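Local coordinates for protein fimbrial subunit type 1 (Actinomyces oris, PDB 3UXF) that builds, as the major subunit, the type 1 fimbriae that are anchored in the cell wall of this Gram-positive bacterium, at residues Val185-Thr190 / Ile344-Val349; Gly198-Tyr203 / Asn301-Ala306; Ile205-Pro210 / Lys221-Val226; Glu264-Asn269 / Thr337-Pro342; Asn309-Leu314 / Glu473-Thr478. One frame throughout, in Å; residues are numbered along the deposited sequence.

Contact 1 (Val185-Thr190 / Ile344-Val349)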
# COMPACT_ATOMS: atom_id res chain seq x y z
N VAL A 185 -0.07 -6.52 -0.50
CA VAL A 185 0.72 -5.57 -1.25
C VAL A 185 0.63 -4.27 -0.48
O VAL A 185 -0.43 -3.93 0.05
CB VAL A 185 0.22 -5.40 -2.69
CG1 VAL A 185 0.33 -6.74 -3.45
CG2 VAL A 185 -1.20 -4.87 -2.71
N ASP A 186 1.72 -3.51 -0.44
CA ASP A 186 1.75 -2.33 0.40
C ASP A 186 2.63 -1.27 -0.24
O ASP A 186 3.54 -1.61 -1.00
CB ASP A 186 2.36 -2.69 1.76
CG ASP A 186 1.46 -3.64 2.56
OD1 ASP A 186 0.48 -3.15 3.18
OD2 ASP A 186 1.72 -4.88 2.57
N LYS A 187 2.26 -0.01 -0.01
CA LYS A 187 3.13 1.09 -0.45
C LYS A 187 3.38 2.00 0.73
O LYS A 187 2.46 2.28 1.50
CB LYS A 187 2.48 1.89 -1.59
CG LYS A 187 3.39 3.03 -2.06
CD LYS A 187 2.82 3.67 -3.39
CE LYS A 187 3.65 4.89 -3.71
NZ LYS A 187 3.52 5.34 -5.13
N GLN A 188 4.62 2.45 0.86
CA GLN A 188 4.97 3.43 1.89
C GLN A 188 5.62 4.62 1.24
O GLN A 188 6.16 4.54 0.12
CB GLN A 188 6.02 2.83 2.82
CG GLN A 188 5.49 1.59 3.57
CD GLN A 188 6.60 0.84 4.25
OE1 GLN A 188 7.23 -0.03 3.65
NE2 GLN A 188 6.87 1.18 5.52
N VAL A 189 5.61 5.72 1.97
CA VAL A 189 6.32 6.91 1.51
C VAL A 189 7.22 7.39 2.63
O VAL A 189 6.85 7.33 3.82
CB VAL A 189 5.35 8.03 1.07
CG1 VAL A 189 4.47 8.49 2.22
CG2 VAL A 189 6.11 9.24 0.51
N THR A 190 8.42 7.86 2.28
CA THR A 190 9.28 8.48 3.26
C THR A 190 9.46 9.92 2.83
O THR A 190 10.10 10.18 1.82
CB THR A 190 10.67 7.80 3.30
OG1 THR A 190 10.49 6.40 3.60
CG2 THR A 190 11.54 8.43 4.38
N ILE A 344 -3.62 -5.99 -8.37
CA ILE A 344 -4.01 -6.01 -6.97
C ILE A 344 -3.43 -4.74 -6.34
O ILE A 344 -2.20 -4.59 -6.32
CB ILE A 344 -3.42 -7.25 -6.27
CG1 ILE A 344 -4.01 -8.54 -6.88
CG2 ILE A 344 -3.69 -7.19 -4.78
CD1 ILE A 344 -3.19 -9.81 -6.60
N PRO A 345 -4.28 -3.83 -5.84
CA PRO A 345 -3.83 -2.48 -5.48
C PRO A 345 -3.38 -2.33 -4.04
O PRO A 345 -3.88 -2.97 -3.10
CB PRO A 345 -5.06 -1.62 -5.70
CG PRO A 345 -6.19 -2.58 -5.30
CD PRO A 345 -5.76 -3.91 -5.83
N THR A 346 -2.39 -1.45 -3.86
CA THR A 346 -2.11 -0.94 -2.54
C THR A 346 -3.14 0.11 -2.14
O THR A 346 -3.82 0.68 -2.98
CB THR A 346 -0.70 -0.27 -2.46
OG1 THR A 346 -0.71 1.00 -3.14
CG2 THR A 346 0.36 -1.15 -3.03
N THR A 347 -3.28 0.35 -0.85
CA THR A 347 -3.97 1.57 -0.48
C THR A 347 -3.06 2.71 -0.92
O THR A 347 -1.84 2.53 -1.00
CB THR A 347 -4.18 1.60 1.01
OG1 THR A 347 -2.98 1.19 1.63
CG2 THR A 347 -5.21 0.55 1.38
N PRO A 348 -3.64 3.87 -1.25
CA PRO A 348 -2.83 5.03 -1.61
C PRO A 348 -2.09 5.55 -0.39
O PRO A 348 -2.52 5.33 0.74
CB PRO A 348 -3.85 6.07 -2.08
CG PRO A 348 -5.13 5.66 -1.39
CD PRO A 348 -5.08 4.15 -1.33
N VAL A 349 -0.96 6.19 -0.64
CA VAL A 349 -0.24 6.91 0.42
C VAL A 349 -0.19 8.36 0.04
O VAL A 349 -0.09 8.68 -1.15
CB VAL A 349 1.22 6.37 0.63
CG1 VAL A 349 1.18 4.98 1.15
CG2 VAL A 349 2.09 6.45 -0.64
O HOH W 1 -1.94 -1.77 0.92
O HOH W 2 -0.20 0.75 1.15

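Contact 2 (Gly198-Tyr203 / Asn301-Ala306)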
# COMPACT_ATOMS: atom_id res chain seq x y z
N GLY A 198 9.61 20.13 -3.07
CA GLY A 198 10.61 19.99 -4.10
C GLY A 198 11.78 19.11 -3.72
O GLY A 198 12.59 18.76 -4.58
N ARG A 199 11.92 18.78 -2.44
CA ARG A 199 12.95 17.85 -2.02
C ARG A 199 12.52 16.41 -2.35
O ARG A 199 11.34 16.10 -2.49
CB ARG A 199 13.16 17.98 -0.50
CG ARG A 199 13.47 19.42 -0.04
CD ARG A 199 14.63 20.02 -0.80
NE ARG A 199 15.90 19.54 -0.24
CZ ARG A 199 17.11 19.93 -0.67
NH1 ARG A 199 17.21 20.81 -1.67
NH2 ARG A 199 18.21 19.44 -0.12
N ASP A 200 13.52 15.54 -2.46
CA ASP A 200 13.31 14.16 -2.86
C ASP A 200 12.35 13.43 -1.92
O ASP A 200 12.47 13.57 -0.70
CB ASP A 200 14.65 13.43 -2.81
CG ASP A 200 15.66 13.96 -3.84
OD1 ASP A 200 15.28 14.73 -4.75
OD2 ASP A 200 16.86 13.61 -3.71
N ILE A 201 11.49 12.60 -2.49
CA ILE A 201 10.61 11.76 -1.68
C ILE A 201 10.86 10.31 -2.09
O ILE A 201 11.06 10.04 -3.26
CB ILE A 201 9.13 12.17 -1.89
CG1 ILE A 201 8.87 13.52 -1.17
CG2 ILE A 201 8.14 11.06 -1.42
CD1 ILE A 201 7.48 14.12 -1.42
N THR A 202 10.85 9.37 -1.15
CA THR A 202 11.13 7.98 -1.50
C THR A 202 9.86 7.13 -1.35
O THR A 202 9.18 7.22 -0.32
CB THR A 202 12.17 7.36 -0.57
OG1 THR A 202 13.37 8.17 -0.52
CG2 THR A 202 12.55 5.96 -1.05
N TYR A 203 9.55 6.34 -2.36
CA TYR A 203 8.44 5.39 -2.26
C TYR A 203 8.95 3.96 -2.18
O TYR A 203 9.94 3.60 -2.84
CB TYR A 203 7.54 5.51 -3.49
CG TYR A 203 6.76 6.81 -3.55
CD1 TYR A 203 5.89 7.18 -2.54
CD2 TYR A 203 6.88 7.65 -4.65
CE1 TYR A 203 5.15 8.32 -2.60
CE2 TYR A 203 6.12 8.82 -4.73
CZ TYR A 203 5.27 9.17 -3.71
OH TYR A 203 4.53 10.33 -3.78
N ASN A 301 12.65 6.61 -6.36
CA ASN A 301 13.14 7.85 -5.78
C ASN A 301 12.53 9.01 -6.56
O ASN A 301 13.01 9.36 -7.66
CB ASN A 301 14.66 7.84 -5.87
CG ASN A 301 15.26 6.67 -5.09
OD1 ASN A 301 15.21 6.61 -3.83
ND2 ASN A 301 15.89 5.76 -5.83
N ALA A 302 11.46 9.59 -6.02
CA ALA A 302 10.69 10.58 -6.72
C ALA A 302 11.37 11.94 -6.64
O ALA A 302 11.74 12.39 -5.57
CB ALA A 302 9.30 10.67 -6.13
N LYS A 303 11.52 12.58 -7.79
CA LYS A 303 12.18 13.87 -7.86
C LYS A 303 11.25 14.87 -8.50
O LYS A 303 10.37 14.49 -9.29
CB LYS A 303 13.38 13.73 -8.79
CG LYS A 303 14.45 12.72 -8.34
CD LYS A 303 15.26 13.22 -7.20
CE LYS A 303 16.54 12.38 -7.03
NZ LYS A 303 16.39 10.99 -6.44
N PHE A 304 11.47 16.15 -8.19
CA PHE A 304 10.59 17.22 -8.63
C PHE A 304 11.41 18.39 -9.17
O PHE A 304 12.55 18.56 -8.79
CB PHE A 304 9.77 17.77 -7.44
CG PHE A 304 9.00 16.68 -6.71
CD1 PHE A 304 7.76 16.29 -7.16
CD2 PHE A 304 9.55 16.10 -5.58
CE1 PHE A 304 7.05 15.26 -6.49
CE2 PHE A 304 8.84 15.08 -4.90
CZ PHE A 304 7.61 14.68 -5.37
N ASP A 305 10.79 19.23 -9.98
CA ASP A 305 11.36 20.56 -10.16
C ASP A 305 11.24 21.26 -8.82
O ASP A 305 10.21 21.11 -8.13
CB ASP A 305 10.57 21.34 -11.20
CG ASP A 305 10.76 20.79 -12.60
OD1 ASP A 305 11.90 20.35 -12.92
OD2 ASP A 305 9.77 20.80 -13.37
N ALA A 306 12.24 22.05 -8.47
CA ALA A 306 12.22 22.75 -7.19
C ALA A 306 10.94 23.54 -6.97
O ALA A 306 10.42 23.51 -5.85
CB ALA A 306 13.44 23.66 -7.04
O HOH W 3 13.40 16.42 -5.94
O HOH W 4 13.92 20.01 -6.66
O HOH W 5 14.64 9.10 -2.67

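Contact 3 (Ile205-Pro210 / Lys221-Val226)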
# COMPACT_ATOMS: atom_id res chain seq x y z
N ILE A 205 7.57 0.01 -2.34
CA ILE A 205 6.43 -0.84 -2.66
C ILE A 205 6.81 -2.28 -2.34
O ILE A 205 7.84 -2.77 -2.77
CB ILE A 205 6.07 -0.75 -4.15
CG1 ILE A 205 5.79 0.70 -4.53
CG2 ILE A 205 4.89 -1.67 -4.46
CD1 ILE A 205 5.91 0.91 -6.01
N THR A 206 6.00 -2.98 -1.54
CA THR A 206 6.36 -4.31 -1.11
C THR A 206 5.23 -5.25 -1.46
O THR A 206 4.09 -5.03 -1.03
CB THR A 206 6.64 -4.34 0.42
OG1 THR A 206 7.61 -3.32 0.74
CG2 THR A 206 7.24 -5.67 0.85
N THR A 207 5.55 -6.27 -2.24
CA THR A 207 4.49 -7.14 -2.81
C THR A 207 4.77 -8.62 -2.55
O THR A 207 5.88 -9.12 -2.80
CB THR A 207 4.36 -6.92 -4.33
OG1 THR A 207 5.65 -7.01 -4.94
CG2 THR A 207 3.80 -5.56 -4.61
N SER A 208 3.73 -9.35 -2.13
CA SER A 208 3.85 -10.81 -2.02
C SER A 208 4.24 -11.45 -3.35
O SER A 208 3.96 -10.90 -4.44
CB SER A 208 2.53 -11.42 -1.53
OG SER A 208 2.30 -11.04 -0.20
N ILE A 209 4.84 -12.63 -3.27
CA ILE A 209 5.24 -13.40 -4.45
C ILE A 209 4.48 -14.73 -4.39
O ILE A 209 4.45 -15.37 -3.35
CB ILE A 209 6.75 -13.71 -4.37
CG1 ILE A 209 7.55 -12.38 -4.42
CG2 ILE A 209 7.17 -14.58 -5.50
CD1 ILE A 209 9.02 -12.55 -4.03
N PRO A 210 3.83 -15.13 -5.50
CA PRO A 210 3.12 -16.43 -5.47
C PRO A 210 4.06 -17.59 -5.18
O PRO A 210 5.18 -17.58 -5.65
CB PRO A 210 2.58 -16.57 -6.90
CG PRO A 210 2.51 -15.18 -7.41
CD PRO A 210 3.61 -14.40 -6.76
N LYS A 221 5.18 -16.76 -14.47
CA LYS A 221 5.28 -16.39 -15.88
C LYS A 221 5.21 -14.89 -16.15
O LYS A 221 5.66 -14.41 -17.18
CB LYS A 221 4.21 -17.11 -16.70
CG LYS A 221 4.19 -18.61 -16.49
CD LYS A 221 5.39 -19.27 -17.12
CE LYS A 221 5.11 -20.73 -17.43
NZ LYS A 221 3.69 -21.09 -17.15
N ARG A 222 4.64 -14.15 -15.21
CA ARG A 222 4.56 -12.71 -15.31
C ARG A 222 4.51 -12.11 -13.91
O ARG A 222 3.76 -12.57 -13.06
CB ARG A 222 3.34 -12.26 -16.11
CG ARG A 222 3.18 -10.75 -16.20
CD ARG A 222 1.97 -10.33 -17.01
NE ARG A 222 1.98 -8.90 -17.31
CZ ARG A 222 0.93 -8.22 -17.74
NH1 ARG A 222 -0.23 -8.83 -17.93
NH2 ARG A 222 1.03 -6.92 -17.98
N TYR A 223 5.33 -11.09 -13.69
CA TYR A 223 5.35 -10.40 -12.41
C TYR A 223 5.71 -8.95 -12.64
O TYR A 223 6.85 -8.62 -12.92
CB TYR A 223 6.34 -11.06 -11.45
CG TYR A 223 6.13 -10.68 -10.00
CD1 TYR A 223 5.36 -11.47 -9.16
CD2 TYR A 223 6.70 -9.53 -9.48
CE1 TYR A 223 5.16 -11.12 -7.84
CE2 TYR A 223 6.51 -9.18 -8.16
CZ TYR A 223 5.74 -9.97 -7.34
OH TYR A 223 5.56 -9.62 -6.03
N GLU A 224 4.71 -8.08 -12.53
CA GLU A 224 4.91 -6.66 -12.73
C GLU A 224 4.35 -5.86 -11.57
O GLU A 224 3.26 -6.13 -11.07
CB GLU A 224 4.26 -6.21 -14.05
CG GLU A 224 4.92 -6.82 -15.28
CD GLU A 224 4.14 -6.57 -16.56
OE1 GLU A 224 3.21 -5.74 -16.54
OE2 GLU A 224 4.47 -7.20 -17.58
N VAL A 225 5.13 -4.87 -11.13
CA VAL A 225 4.71 -3.94 -10.10
C VAL A 225 4.51 -2.61 -10.80
O VAL A 225 5.44 -2.07 -11.39
CB VAL A 225 5.76 -3.81 -8.99
CG1 VAL A 225 5.34 -2.77 -7.97
CG2 VAL A 225 5.99 -5.16 -8.32
N VAL A 226 3.29 -2.10 -10.75
CA VAL A 226 2.94 -0.89 -11.50
C VAL A 226 2.72 0.24 -10.54
O VAL A 226 2.01 0.08 -9.55
CB VAL A 226 1.67 -1.11 -12.35
CG1 VAL A 226 1.34 0.18 -13.15
CG2 VAL A 226 1.90 -2.30 -13.31

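Contact 4 (Glu264-Asn269 / Thr337-Pro342)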
# COMPACT_ATOMS: atom_id res chain seq x y z
N GLU A 264 3.87 7.91 -20.47
CA GLU A 264 2.95 9.00 -20.23
C GLU A 264 1.52 8.48 -20.15
O GLU A 264 1.10 7.62 -20.92
CB GLU A 264 3.08 10.00 -21.37
CG GLU A 264 4.15 11.03 -21.19
CD GLU A 264 3.55 12.42 -21.12
OE1 GLU A 264 3.07 12.89 -22.18
OE2 GLU A 264 3.52 13.01 -20.01
N GLY A 265 0.73 9.05 -19.25
CA GLY A 265 -0.64 8.69 -19.14
C GLY A 265 -1.55 9.90 -19.30
O GLY A 265 -1.09 11.03 -19.59
N LYS A 266 -2.82 9.65 -19.08
CA LYS A 266 -3.85 10.66 -19.30
C LYS A 266 -3.85 11.67 -18.17
O LYS A 266 -3.61 12.86 -18.40
CB LYS A 266 -5.22 9.99 -19.44
CG LYS A 266 -6.42 10.92 -19.61
CD LYS A 266 -7.71 10.07 -19.58
CE LYS A 266 -8.98 10.87 -19.81
NZ LYS A 266 -9.33 11.73 -18.65
N ASP A 267 -4.10 11.19 -16.95
CA ASP A 267 -4.15 12.05 -15.77
C ASP A 267 -2.99 11.77 -14.83
O ASP A 267 -2.82 12.46 -13.82
CB ASP A 267 -5.44 11.82 -15.02
CG ASP A 267 -6.67 12.32 -15.79
OD1 ASP A 267 -6.52 13.25 -16.59
OD2 ASP A 267 -7.76 11.76 -15.57
N HIS A 268 -2.22 10.75 -15.18
CA HIS A 268 -1.07 10.32 -14.39
C HIS A 268 -0.03 9.84 -15.37
O HIS A 268 -0.33 9.65 -16.56
CB HIS A 268 -1.45 9.11 -13.55
CG HIS A 268 -2.64 9.34 -12.68
ND1 HIS A 268 -3.93 9.09 -13.10
CD2 HIS A 268 -2.73 9.79 -11.41
CE1 HIS A 268 -4.76 9.37 -12.11
NE2 HIS A 268 -4.06 9.80 -11.08
N ASN A 269 1.17 9.60 -14.89
CA ASN A 269 2.11 8.79 -15.64
C ASN A 269 2.27 7.45 -14.95
O ASN A 269 1.57 7.17 -13.97
CB ASN A 269 3.46 9.48 -15.77
CG ASN A 269 3.33 10.79 -16.50
OD1 ASN A 269 2.60 10.88 -17.48
ND2 ASN A 269 4.03 11.83 -16.02
N THR A 337 -5.53 5.57 -22.15
CA THR A 337 -6.27 6.48 -21.29
C THR A 337 -6.61 5.89 -19.92
O THR A 337 -7.46 6.42 -19.22
CB THR A 337 -7.57 6.98 -22.00
OG1 THR A 337 -8.46 5.87 -22.20
CG2 THR A 337 -7.25 7.60 -23.36
N THR A 338 -5.92 4.81 -19.53
CA THR A 338 -6.13 4.19 -18.21
C THR A 338 -5.98 5.20 -17.06
O THR A 338 -5.11 6.07 -17.11
CB THR A 338 -5.08 3.07 -17.97
OG1 THR A 338 -5.14 2.12 -19.05
CG2 THR A 338 -5.33 2.34 -16.63
N THR A 339 -6.84 5.08 -16.06
CA THR A 339 -6.72 5.92 -14.86
C THR A 339 -6.68 5.08 -13.59
O THR A 339 -6.14 5.51 -12.59
CB THR A 339 -7.91 6.89 -14.71
OG1 THR A 339 -9.13 6.14 -14.81
CG2 THR A 339 -7.85 7.96 -15.79
N ASP A 340 -7.28 3.90 -13.61
CA ASP A 340 -7.28 3.07 -12.42
C ASP A 340 -5.99 2.22 -12.33
O ASP A 340 -5.49 1.76 -13.34
CB ASP A 340 -8.50 2.16 -12.39
CG ASP A 340 -8.86 1.71 -10.98
OD1 ASP A 340 -8.00 1.85 -10.07
OD2 ASP A 340 -9.99 1.22 -10.77
N ILE A 341 -5.46 2.01 -11.13
CA ILE A 341 -4.28 1.14 -10.99
C ILE A 341 -4.62 -0.28 -11.45
O ILE A 341 -5.68 -0.80 -11.08
CB ILE A 341 -3.75 1.10 -9.52
CG1 ILE A 341 -2.38 0.39 -9.43
CG2 ILE A 341 -4.73 0.44 -8.61
CD1 ILE A 341 -1.20 1.34 -9.82
N PRO A 342 -3.72 -0.90 -12.22
CA PRO A 342 -3.98 -2.30 -12.62
C PRO A 342 -3.63 -3.26 -11.53
O PRO A 342 -2.86 -2.97 -10.62
CB PRO A 342 -3.05 -2.51 -13.81
CG PRO A 342 -2.04 -1.44 -13.77
CD PRO A 342 -2.57 -0.32 -12.94
O HOH W 6 -3.21 6.83 -18.72
O HOH W 7 -4.22 8.50 -16.00

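Contact 5 (Asn309-Leu314 / Glu473-Thr478)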
# COMPACT_ATOMS: atom_id res chain seq x y z
N ASN A 309 4.37 22.73 -7.75
CA ASN A 309 3.23 23.11 -6.96
C ASN A 309 2.71 21.89 -6.24
O ASN A 309 1.86 21.17 -6.75
CB ASN A 309 2.16 23.72 -7.84
CG ASN A 309 0.95 24.15 -7.05
OD1 ASN A 309 0.83 23.87 -5.85
ND2 ASN A 309 0.03 24.82 -7.72
N LEU A 310 3.23 21.65 -5.05
CA LEU A 310 2.83 20.51 -4.24
C LEU A 310 1.75 20.83 -3.22
O LEU A 310 1.45 19.98 -2.35
CB LEU A 310 4.06 19.91 -3.50
CG LEU A 310 4.93 18.89 -4.24
CD1 LEU A 310 6.12 18.42 -3.38
CD2 LEU A 310 4.18 17.67 -4.70
N GLU A 311 1.13 22.01 -3.29
CA GLU A 311 0.09 22.35 -2.33
C GLU A 311 -1.00 21.29 -2.28
O GLU A 311 -1.53 20.90 -3.31
CB GLU A 311 -0.52 23.73 -2.63
CG GLU A 311 -1.29 24.29 -1.43
CD GLU A 311 -1.87 25.69 -1.67
OE1 GLU A 311 -1.81 26.22 -2.80
OE2 GLU A 311 -2.44 26.22 -0.70
N GLY A 312 -1.36 20.85 -1.08
CA GLY A 312 -2.38 19.83 -0.96
C GLY A 312 -1.83 18.42 -0.86
O GLY A 312 -0.78 18.22 -0.27
N ASP A 313 -2.56 17.45 -1.43
CA ASP A 313 -2.20 16.03 -1.34
C ASP A 313 -1.38 15.60 -2.53
O ASP A 313 -1.70 15.97 -3.68
CB ASP A 313 -3.44 15.15 -1.38
CG ASP A 313 -4.23 15.17 -0.09
OD1 ASP A 313 -3.68 15.51 0.95
OD2 ASP A 313 -5.46 14.85 -0.13
N LEU A 314 -0.35 14.81 -2.30
CA LEU A 314 0.39 14.13 -3.37
C LEU A 314 0.16 12.67 -3.07
O LEU A 314 0.53 12.18 -1.99
CB LEU A 314 1.89 14.46 -3.30
CG LEU A 314 2.82 13.58 -4.16
CD1 LEU A 314 2.53 13.84 -5.67
CD2 LEU A 314 4.29 13.72 -3.80
N GLU A 473 -4.27 19.84 3.39
CA GLU A 473 -4.96 18.94 2.47
C GLU A 473 -6.12 19.63 1.76
O GLU A 473 -6.56 19.17 0.71
CB GLU A 473 -5.46 17.70 3.22
CG GLU A 473 -6.69 17.95 4.11
CD GLU A 473 -6.84 16.87 5.19
OE1 GLU A 473 -6.01 15.94 5.20
OE2 GLU A 473 -7.81 16.92 6.00
N LYS A 474 -6.60 20.73 2.33
CA LYS A 474 -7.65 21.55 1.72
C LYS A 474 -7.06 22.71 0.92
O LYS A 474 -7.80 23.56 0.42
CB LYS A 474 -8.54 22.14 2.85
CG LYS A 474 -9.32 21.08 3.61
CD LYS A 474 -10.24 20.32 2.68
CE LYS A 474 -10.96 19.20 3.41
NZ LYS A 474 -11.57 19.79 4.61
N LYS A 475 -5.74 22.78 0.83
CA LYS A 475 -5.04 23.91 0.21
C LYS A 475 -5.44 25.22 0.87
O LYS A 475 -5.57 26.24 0.18
CB LYS A 475 -5.31 23.96 -1.29
CG LYS A 475 -4.83 22.70 -1.99
CD LYS A 475 -5.01 22.80 -3.48
CE LYS A 475 -4.57 21.54 -4.18
NZ LYS A 475 -5.11 21.47 -5.55
N ALA A 476 -5.62 25.17 2.19
CA ALA A 476 -5.90 26.37 2.96
C ALA A 476 -4.57 26.88 3.48
O ALA A 476 -3.72 26.09 3.91
CB ALA A 476 -6.80 26.03 4.13
N ALA A 477 -4.38 28.18 3.40
CA ALA A 477 -3.15 28.78 3.92
C ALA A 477 -3.05 28.71 5.41
O ALA A 477 -4.04 28.84 6.13
CB ALA A 477 -3.06 30.22 3.46
N THR A 478 -1.81 28.54 5.86
CA THR A 478 -1.48 28.70 7.27
C THR A 478 -1.03 30.14 7.41
O THR A 478 -0.03 30.56 6.80
CB THR A 478 -0.37 27.70 7.69
OG1 THR A 478 -0.89 26.38 7.63
CG2 THR A 478 0.06 27.95 9.15
O HOH W 8 -2.11 25.11 1.75
O HOH W 9 -7.11 17.07 -0.93

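Contact 1 (Val185-Thr190 / Ile344-Val349)
Strand 185-190 and the Ile344-Val349 segment run nearly alongside each other, 19° apart, closest at Asp186 and Thr346, whose CA atoms lie 5.0 Å apart, yet no direct hydrogen bond joins them. Water does the joining: one molecule gives a hydrogen bond to Val185 O and accepts one from Thr347 N, while a second accepts from both Lys187 N and Thr347 OG1. Val185 lays CG2 against the carbonyl of Pro345, 3.3 Å from its oxygen. Lys187, with CG anti to the backbone N (chi1 -179°) and an extended chain, crosses Val349 at about a right angle, its CE 3.8 Å from Val349 CG2. That chain leads into the sandwich, where NZ is covalently linked to Asn316 and hydrogen-bonded to Asp227, the intramolecular isopeptide bond of this Ig-like domain. Val349 CG1 presses on Lys187 O at 3.0 Å. Thr346 turns CG2 against the Asp186-Lys187 peptide; its OG1 bonds Thr347 O from above the carbonyl plane and accepts from Ala318 N.

Contact 2 (Gly198-Tyr203 / Asn301-Ala306)
Ile201 lies slantwise against Phe304 on one face of the strand pair, Ile201 CD1 being 3.9 Å from Phe304 CE2. The Phe304 ring meets the Gly198-Tyr203 segment at its edge, where the carbonyl oxygens of Gly198 and Arg199 lie near the ring plane, Arg199 O being 3.6 Å from CD2. On the same face the Ala302 methyl reaches toward Tyr203 CE2, also at 3.9 Å, while Ile201 CG2 sits over one face of that tyrosine ring near its rim. This is the antiparallel pairing of strands 201-208 and 295-302 in the five-stranded sheet. Ile201 and Ala302 form the hydrogen-bonded pair, with Ile201 N to Ala302 O nearly straight (168°, 3.1 Å) and Ala302 N to Ile201 O shorter but more bent (142°). Beyond it, the non-hydrogen-bonded pair Thr202 and Asn301 lie side by side on the other face and share a water between Thr202 OG1 and Asn301 OD1; Asn301 ND2 turns to Thr239. Past the paired residues the backbones stay close, but water takes over the bonding. Gly198, with phi 97° and Ala306 O close by, takes a conformation suited to glycine, and a water donates to its O and to Asp200 OD1 while accepting from Phe304 N. The Lys303 chain, bent at chi2 and chi4, ends with NZ 3.8 Å from Asp200 OD2, a long salt bridge.

Contact 3 (Ile205-Pro210 / Lys221-Val226)
A buried contact between the two sheets of the middle sandwich, it faces strand 201-208 of the five-stranded sheet with Tyr223 and Val225 of the mixed sheet opposite, and Tyr223 supplies the polar link. A chi1 of -163° swings the Tyr223 ring away from its own backbone N and across to the facing sheet, until its hydroxyl meets Thr207 and Ser208. There OH donates to Ser208 O over only 2.6 Å, approaching from above the carbonyl plane, 50° out of it, rather than along a lone pair. Thr207 OG1 lies 2.8 Å from Tyr223 OH and may share in the bonding, so the buried hydroxyl has a backbone carbonyl as acceptor and a threonine hydroxyl beside it. The ring edge takes Pro210, whose CD is 3.8 Å from Tyr223 CE1; the Ile209 and Tyr223 side chains cross at about a right angle, Ile209 CG1 3.8 Å from Tyr223 OH. Such facing of two sheets through side chains, with no strand pairing between them, is the layering of a beta sandwich. Farther along, Ile205 CG2 and Val225 CG1 slide past each other in opposite directions at 3.7 Å, with Val225 CG2 resting near Thr207 OG1. Leu320 and Leu296 also touch Tyr223. Turned away from the facing sheet, beside Trp330, Arg222 grips Glu224 side-on, NE and NH2 each taking one carboxylate oxygen, and Gln274 binds Glu224 as well.

Contact 4 (Glu264-Asn269 / Thr337-Pro342)
Lys266 leans over Thr337, its CB 4.1 Å from Thr337 CA. Chi1 (177°) sends the chain away from the backbone N, and it runs on extended as far as CE, with CD resting 3.7 Å from Thr337 O and 3.9 Å from Thr337 CB. At CE the chain bends (chi4 -72°), turning NZ back toward its own segment, where it makes a weak, 3.5 Å salt bridge to Asp267 OD2. That same carboxylate oxygen lies 3.8 Å from Thr339 CG2, the two side chains lying side by side and pointing the same way. No direct hydrogen bond joins the segments; two waters donate to Thr338 O, one accepting from Lys266 N and the other from Asp267 N, the latter also meeting His268 ND1 in the plane of the ring. Lys231 binds the carbonyls of Gly265 and Lys266, and Arg228 that of Thr339. Here the turn of the hairpin joining strands 258-264 and 269-275 meets the long loop leading into strand 344-362, an exposed loop-to-loop contact at the surface of the sandwich.

Contact 5 (Asn309-Leu314 / Glu473-Thr478)
Glu311 and Gly312 pack tightly against Lys475, whereas the flanks of the contact are bridged by water. The extended Lys475 chain crosses Glu311 obliquely, its CG 3.9 Å from Gly312 CA and its CE pressed to 3.2 Å from Glu311 O. At Gly312 a phi of 94° and the nearness of Lys475 CE leave no place for a beta carbon, and the lysine chain passes right over the backbone. Glu311, stretched out from chi1 (-163°) to its carboxylate, reaches past Lys475 CB; OE2 ends 3.3 Å from Lys475 O, two acceptors that cannot bond. The amine of Lys475 stands well apart from that carboxylate, so the contact is made by the aliphatic part of the lysine and not by a salt bridge to Glu311. On the looser side a water lies between Glu311 OE2 and Ala476 O, and another donates to both Asp313 OD2 and Glu473 O. Asp313 and Glu473 lie side by side with OD1 3.6 Å from Glu473 CB and carboxylate planes 75° apart; their like charges are both met by Lys352, which would probably ease the repulsion. Asn309 OD1 accepts from Glu311 N in an Asx turn just before strand 312-321. In the other segment Lys475 follows helix 469-472 and ends it in a Schellman motif, and the chain then enters strand 478-484, which runs parallel to strand 344-362, itself antiparallel to strand 312-321.

In the fold
From the N terminus, strand 185-190 opens contact 1, whose loop closes far on at 344-349 and encloses contacts 2, 3 and 4. Strand 201-208 serves contacts 2 and 3 in turn: contact 3 closes early at 221-226 and is nested within contact 2, which closes at 301-306. Contact 4 starts inside contact 2's loop and ends beyond it, so the two cross. Contact 5 begins after contacts 2 and 3 have closed, crosses contacts 1 and 4, and ends at 473-478. Contacts 1 and 3 join the two sheets of the middle sandwich, contact 2 pairs strands within one, contact 4 joins surface loops, and contact 5 ties the sandwich to the prealbumin-like C-terminal region.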